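Local coordinates for protein VP24 (White spot syndrome virus, PDB 5HLJ) that serves as a major envelope protein of the virion, its natural full-length form probably held in the viral membrane by a transmembrane helix, at residues T24-A29 and N35-T40; E122-K127 and R160-S165. All coordinates share one frame; numbering follows the deposited sequence.

Contact 1: residues T24-A29 and N35-T40; sequences TINGVA and NFVNGT
N26 and N35 face each other as an antiparallel hydrogen-bonded pair: N26 N donates to N35 O at 2.8 Å (N-H...O angle 169°), and N35 N returns a bond to N26 O (142°). A third backbone bond runs from V37 N to T24 O at 3.1 Å. Between them I25 and F36 form the non-hydrogen-bonded pair. One water donates to both T24 O and V37 O, bridging the two strands beside the V37-T24 bond; a second accepts from N26 ND2 and donates a weak bond to N35 O. The N26 amide oxygen is taken by H161, and the side-chain amide of N35 by S72 (at OD1) and Q54 (at ND2).

Packing falls on both faces. On that of I25 and F36, I25 CG2 meets the F36 ring at CD1, 3.6 Å away. On the other, V37 CG2, set beside its own backbone N, touches T24 CG2 at 3.6 Å and also N26 ND2, while V28 CG2 rests on N35 CB.

This is the turn-proximal part of the hairpin of strands 19-28 and 33-42, flanked by strand 161-170 beside the first and 48-51 beside the second; G39 and T40 pair with a strand of the second subunit.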
loop_
_atom_site.group_PDB
_atom_site.type_symbol
_atom_site.label_atom_id
_atom_site.label_comp_id
_atom_site.label_asym_id
_atom_site.label_seq_id
_atom_site.Cartn_x
_atom_site.Cartn_y
_atom_site.Cartn_z
ATOM N N THR A 24 7.028 -8.617 11.933
ATOM C CA THR A 24 8.209 -9.148 11.275
ATOM C C THR A 24 7.996 -10.606 10.877
ATOM O O THR A 24 7.392 -11.364 11.624
ATOM C CB THR A 24 9.439 -8.998 12.192
ATOM O OG1 THR A 24 9.677 -7.603 12.407
ATOM C CG2 THR A 24 10.658 -9.582 11.553
ATOM N N ILE A 25 8.460 -10.986 9.688
ATOM C CA ILE A 25 8.341 -12.372 9.217
ATOM C C ILE A 25 9.588 -12.842 8.473
ATOM O O ILE A 25 10.301 -12.041 7.849
ATOM C CB ILE A 25 7.139 -12.585 8.257
ATOM C CG1 ILE A 25 7.312 -11.741 6.996
ATOM C CG2 ILE A 25 5.793 -12.336 8.946
ATOM C CD1 ILE A 25 6.136 -11.809 6.047
ATOM N N ASN A 26 9.838 -14.149 8.525
ATOM C CA ASN A 26 10.934 -14.749 7.771
ATOM C C ASN A 26 10.451 -15.829 6.808
ATOM O O ASN A 26 9.543 -16.588 7.121
ATOM C CB ASN A 26 11.981 -15.349 8.718
ATOM C CG ASN A 26 12.695 -14.296 9.541
ATOM O OD1 ASN A 26 13.426 -13.469 9.008
ATOM N ND2 ASN A 26 12.492 -14.331 10.851
ATOM N N GLY A 27 11.057 -15.891 5.630
ATOM C CA GLY A 27 10.822 -17.004 4.731
ATOM C C GLY A 27 11.425 -18.296 5.267
ATOM O O GLY A 27 12.485 -18.280 5.887
ATOM N N VAL A 28 10.734 -19.409 5.039
ATOM C CA VAL A 28 11.245 -20.738 5.366
ATOM C C VAL A 28 11.273 -21.614 4.113
ATOM O O VAL A 28 10.221 -22.067 3.664
ATOM C CB VAL A 28 10.381 -21.444 6.427
ATOM C CG1 VAL A 28 10.966 -22.804 6.757
ATOM C CG2 VAL A 28 10.250 -20.593 7.672
ATOM N N ALA A 29 12.464 -21.851 3.558
ATOM C CA ALA A 29 12.623 -22.662 2.337
ATOM C C ALA A 29 11.889 -24.006 2.425
ATOM O O ALA A 29 11.070 -24.327 1.568
ATOM C CB ALA A 29 14.114 -22.885 2.028
ATOM N N ASN A 35 7.100 -17.249 8.145
ATOM C CA ASN A 35 7.000 -17.576 9.559
ATOM C C ASN A 35 7.100 -16.315 10.421
ATOM O O ASN A 35 8.028 -15.513 10.252
ATOM C CB ASN A 35 8.098 -18.584 9.928
ATOM C CG ASN A 35 7.861 -19.245 11.270
ATOM O OD1 ASN A 35 6.719 -19.435 11.692
ATOM N ND2 ASN A 35 8.944 -19.605 11.944
ATOM N N PHE A 36 6.137 -16.120 11.325
ATOM C CA PHE A 36 6.164 -14.946 12.204
ATOM C C PHE A 36 7.391 -14.941 13.110
ATOM O O PHE A 36 7.930 -15.994 13.436
ATOM C CB PHE A 36 4.920 -14.879 13.082
ATOM C CG PHE A 36 3.664 -14.506 12.345
ATOM C CD1 PHE A 36 3.586 -13.309 11.623
ATOM C CD2 PHE A 36 2.539 -15.329 12.406
ATOM C CE1 PHE A 36 2.417 -12.957 10.955
ATOM C CE2 PHE A 36 1.368 -14.989 11.739
ATOM C CZ PHE A 36 1.310 -13.790 11.011
ATOM N N VAL A 37 7.829 -13.750 13.506
ATOM C CA VAL A 37 8.672 -13.591 14.683
ATOM C C VAL A 37 7.729 -13.381 15.859
ATOM O O VAL A 37 6.828 -12.539 15.796
ATOM C CB VAL A 37 9.644 -12.400 14.548
ATOM C CG1 VAL A 37 10.327 -12.112 15.879
ATOM C CG2 VAL A 37 10.662 -12.665 13.447
ATOM N N ASN A 38 7.886 -14.155 16.923
ATOM C CA ASN A 38 6.951 -14.046 18.049
ATOM C C ASN A 38 7.212 -12.766 18.830
ATOM O O ASN A 38 8.323 -12.228 18.792
ATOM C CB ASN A 38 7.047 -15.269 18.962
ATOM C CG ASN A 38 8.429 -15.451 19.540
ATOM O OD1 ASN A 38 9.358 -15.855 18.836
ATOM N ND2 ASN A 38 8.575 -15.160 20.829
ATOM N N GLY A 39 6.186 -12.271 19.517
ATOM C CA GLY A 39 6.289 -11.010 20.225
ATOM C C GLY A 39 4.909 -10.417 20.379
ATOM O O GLY A 39 3.909 -11.107 20.161
ATOM N N THR A 40 4.849 -9.137 20.745
ATOM C CA THR A 40 3.583 -8.470 21.026
ATOM C C THR A 40 3.574 -7.074 20.440
ATOM O O THR A 40 4.622 -6.494 20.137
ATOM C CB THR A 40 3.292 -8.371 22.550
ATOM O OG1 THR A 40 4.386 -7.723 23.198
ATOM C CG2 THR A 40 3.106 -9.750 23.171
HETATM O O HOH W 1 6.063 -10.652 14.018
HETATM O O HOH W 2 10.815 -16.479 11.815
#

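Contact 2: residues E122-K127 and R160-S165; sequences EFSANK and RHYLLS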
loop_
_atom_site.group_PDB
_atom_site.type_symbol
_atom_site.label_atom_id
_atom_site.label_comp_id
_atom_site.label_asym_id
_atom_site.label_seq_id
_atom_site.Cartn_x
_atom_site.Cartn_y
_atom_site.Cartn_z
ATOM N N GLU A 122 21.998 -3.135 3.784
ATOM C CA GLU A 122 21.581 -3.603 2.467
ATOM C C GLU A 122 20.264 -4.352 2.585
ATOM O O GLU A 122 19.960 -4.905 3.640
ATOM C CB GLU A 122 22.637 -4.518 1.847
ATOM C CG GLU A 122 24.013 -3.893 1.683
ATOM C CD GLU A 122 25.120 -4.937 1.489
ATOM O OE1 GLU A 122 24.815 -6.150 1.468
ATOM O OE2 GLU A 122 26.297 -4.536 1.361
ATOM N N PHE A 123 19.470 -4.378 1.520
ATOM C CA PHE A 123 18.258 -5.189 1.572
ATOM C C PHE A 123 18.158 -6.056 0.331
ATOM O O PHE A 123 18.708 -5.719 -0.706
ATOM C CB PHE A 123 17.005 -4.310 1.732
ATOM C CG PHE A 123 16.819 -3.291 0.634
ATOM C CD1 PHE A 123 17.395 -2.018 0.738
ATOM C CD2 PHE A 123 16.050 -3.590 -0.487
ATOM C CE1 PHE A 123 17.220 -1.072 -0.258
ATOM C CE2 PHE A 123 15.868 -2.635 -1.503
ATOM C CZ PHE A 123 16.460 -1.378 -1.389
ATOM N N SER A 124 17.453 -7.175 0.429
ATOM C CA SER A 124 17.263 -8.001 -0.743
ATOM C C SER A 124 16.372 -7.349 -1.801
ATOM O O SER A 124 15.240 -6.975 -1.520
ATOM C CB SER A 124 16.665 -9.339 -0.350
ATOM O OG SER A 124 16.187 -9.978 -1.510
ATOM N N ALA A 125 16.884 -7.246 -3.023
ATOM C CA ALA A 125 16.136 -6.697 -4.154
ATOM C C ALA A 125 15.519 -7.816 -4.960
ATOM O O ALA A 125 15.279 -7.674 -6.156
ATOM C CB ALA A 125 17.042 -5.842 -5.054
ATOM N N ASN A 126 15.312 -8.947 -4.305
ATOM C CA ASN A 126 14.579 -10.063 -4.888
ATOM C C ASN A 126 13.134 -9.635 -5.179
ATOM O O ASN A 126 12.349 -9.453 -4.241
ATOM C CB ASN A 126 14.633 -11.241 -3.910
ATOM C CG ASN A 126 14.128 -12.533 -4.507
ATOM O OD1 ASN A 126 13.787 -12.614 -5.693
ATOM N ND2 ASN A 126 14.086 -13.564 -3.675
ATOM N N LYS A 127 12.783 -9.437 -6.453
ATOM C CA LYS A 127 11.446 -8.930 -6.797
ATOM C C LYS A 127 10.384 -10.004 -6.585
ATOM O O LYS A 127 10.680 -11.196 -6.664
ATOM C CB LYS A 127 11.389 -8.420 -8.238
ATOM C CG LYS A 127 12.156 -7.126 -8.472
ATOM C CD LYS A 127 11.933 -6.609 -9.890
ATOM C CE LYS A 127 12.675 -7.439 -10.956
ATOM N NZ LYS A 127 14.156 -7.215 -10.898
ATOM N N ARG A 160 15.964 -13.837 3.569
ATOM C CA ARG A 160 14.647 -14.300 3.998
ATOM C C ARG A 160 13.874 -13.336 4.908
ATOM O O ARG A 160 12.728 -13.608 5.257
ATOM C CB ARG A 160 14.785 -15.639 4.728
ATOM C CG ARG A 160 15.475 -15.531 6.077
ATOM C CD ARG A 160 15.643 -16.906 6.690
ATOM N NE ARG A 160 15.482 -16.878 8.139
ATOM C CZ ARG A 160 16.476 -16.982 9.012
ATOM N NH1 ARG A 160 17.725 -17.146 8.584
ATOM N NH2 ARG A 160 16.210 -16.939 10.315
ATOM N N HIS A 161 14.493 -12.228 5.302
ATOM C CA HIS A 161 13.898 -11.363 6.309
ATOM C C HIS A 161 12.937 -10.324 5.729
ATOM O O HIS A 161 13.327 -9.546 4.865
ATOM C CB HIS A 161 14.999 -10.657 7.092
ATOM C CG HIS A 161 14.521 -10.051 8.374
ATOM N ND1 HIS A 161 13.833 -10.777 9.326
ATOM C CD2 HIS A 161 14.637 -8.794 8.867
ATOM C CE1 HIS A 161 13.555 -9.995 10.352
ATOM N NE2 HIS A 161 14.028 -8.783 10.097
ATOM N N TYR A 162 11.689 -10.315 6.207
ATOM C CA TYR A 162 10.689 -9.381 5.690
ATOM C C TYR A 162 9.899 -8.668 6.780
ATOM O O TYR A 162 9.779 -9.151 7.908
ATOM C CB TYR A 162 9.727 -10.107 4.727
ATOM C CG TYR A 162 10.396 -10.291 3.394
ATOM C CD1 TYR A 162 11.263 -11.376 3.155
ATOM C CD2 TYR A 162 10.229 -9.354 2.390
ATOM C CE1 TYR A 162 11.929 -11.512 1.930
ATOM C CE2 TYR A 162 10.878 -9.480 1.182
ATOM C CZ TYR A 162 11.729 -10.556 0.952
ATOM O OH TYR A 162 12.352 -10.637 -0.270
ATOM N N LEU A 163 9.383 -7.496 6.417
ATOM C CA LEU A 163 8.522 -6.692 7.279
ATOM C C LEU A 163 7.139 -6.718 6.683
ATOM O O LEU A 163 6.974 -6.482 5.490
ATOM C CB LEU A 163 9.033 -5.260 7.391
ATOM C CG LEU A 163 10.523 -5.144 7.724
ATOM C CD1 LEU A 163 11.019 -3.689 7.669
ATOM C CD2 LEU A 163 10.752 -5.749 9.101
ATOM N N LEU A 164 6.148 -7.024 7.508
ATOM C CA LEU A 164 4.792 -7.208 7.035
ATOM C C LEU A 164 3.886 -6.093 7.542
ATOM O O LEU A 164 3.834 -5.827 8.737
ATOM C CB LEU A 164 4.267 -8.570 7.496
ATOM C CG LEU A 164 2.775 -8.892 7.309
ATOM C CD1 LEU A 164 2.412 -9.036 5.829
ATOM C CD2 LEU A 164 2.399 -10.163 8.088
ATOM N N SER A 165 3.186 -5.438 6.629
ATOM C CA SER A 165 2.169 -4.474 7.008
ATOM C C SER A 165 0.781 -5.009 6.711
ATOM O O SER A 165 0.494 -5.395 5.582
ATOM C CB SER A 165 2.367 -3.144 6.282
ATOM O OG SER A 165 3.395 -2.385 6.875
HETATM O O HOH W 3 12.952 -8.398 -1.785
HETATM O O HOH W 4 14.735 -12.189 -0.793
#
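Y162 OH comes close to S124 and N126 without bonding either directly: it stands 4.1 Å from S124 OG and equally far from N126 O. The joint is therefore made by water, and only 75 Å² is buried between the segments.

Two waters supply the hydrogen bonds. The first gives its protons to the carbonyls S124 O and N126 O, each at 2.7 Å, and accepts from Y162 OH at 2.8 Å. The second donates to Y162 OH at 2.9 Å, is bonded to S124 OG, and accepts a longer bond from N126 ND2. The phenol hydroxyl is thus gripped by two waters, as donor to one and acceptor from the other, which should fix the direction of its O-H.

Within 122-127, N126 N donates to S124 OG at 3.1 Å and 159°. With OG swung opposite the backbone N (chi1 166°), the serine hydroxyl serves both this bond and the second water. N126 ND2 also donates to E153 O, which ties the amide to the loop after strand 141-151. K127 forms a salt bridge with D152 of the second subunit.

Packing across the segments is slight, with N126 CB 4.3 Å from Y162 OH. Y162 is packed instead by residues outside them: its ring meets F151 with planes about 50° apart, and it also touches I25 and P114.

The S124 OG to N126 N bond defines an ST turn, here in the loop between strands 105-114 and 128-131 and water-bridged to a tyrosine at the start of strand 161-170.

From the N terminus, strand 19-28 turns back into strand 33-42, and contact 1 closes this short hairpin with five residues between its segments. The chain then runs through most of the sheet before contact 2 opens at 122-127; 32 intervening residues, including strand 141-151, bring it back at 160-165. The two closures are in series, neither enclosing nor crossing the other. They meet laterally because strand 161-170 lies antiparallel beside strand 19-28: I25 O lies 2.8 Å from Y162 N, and N26 OD1 2.7 Å from H161 ND1. Together they tie the hairpin, through strand 161-170 beside it, to the 122-127 loop, and both reach the second subunit.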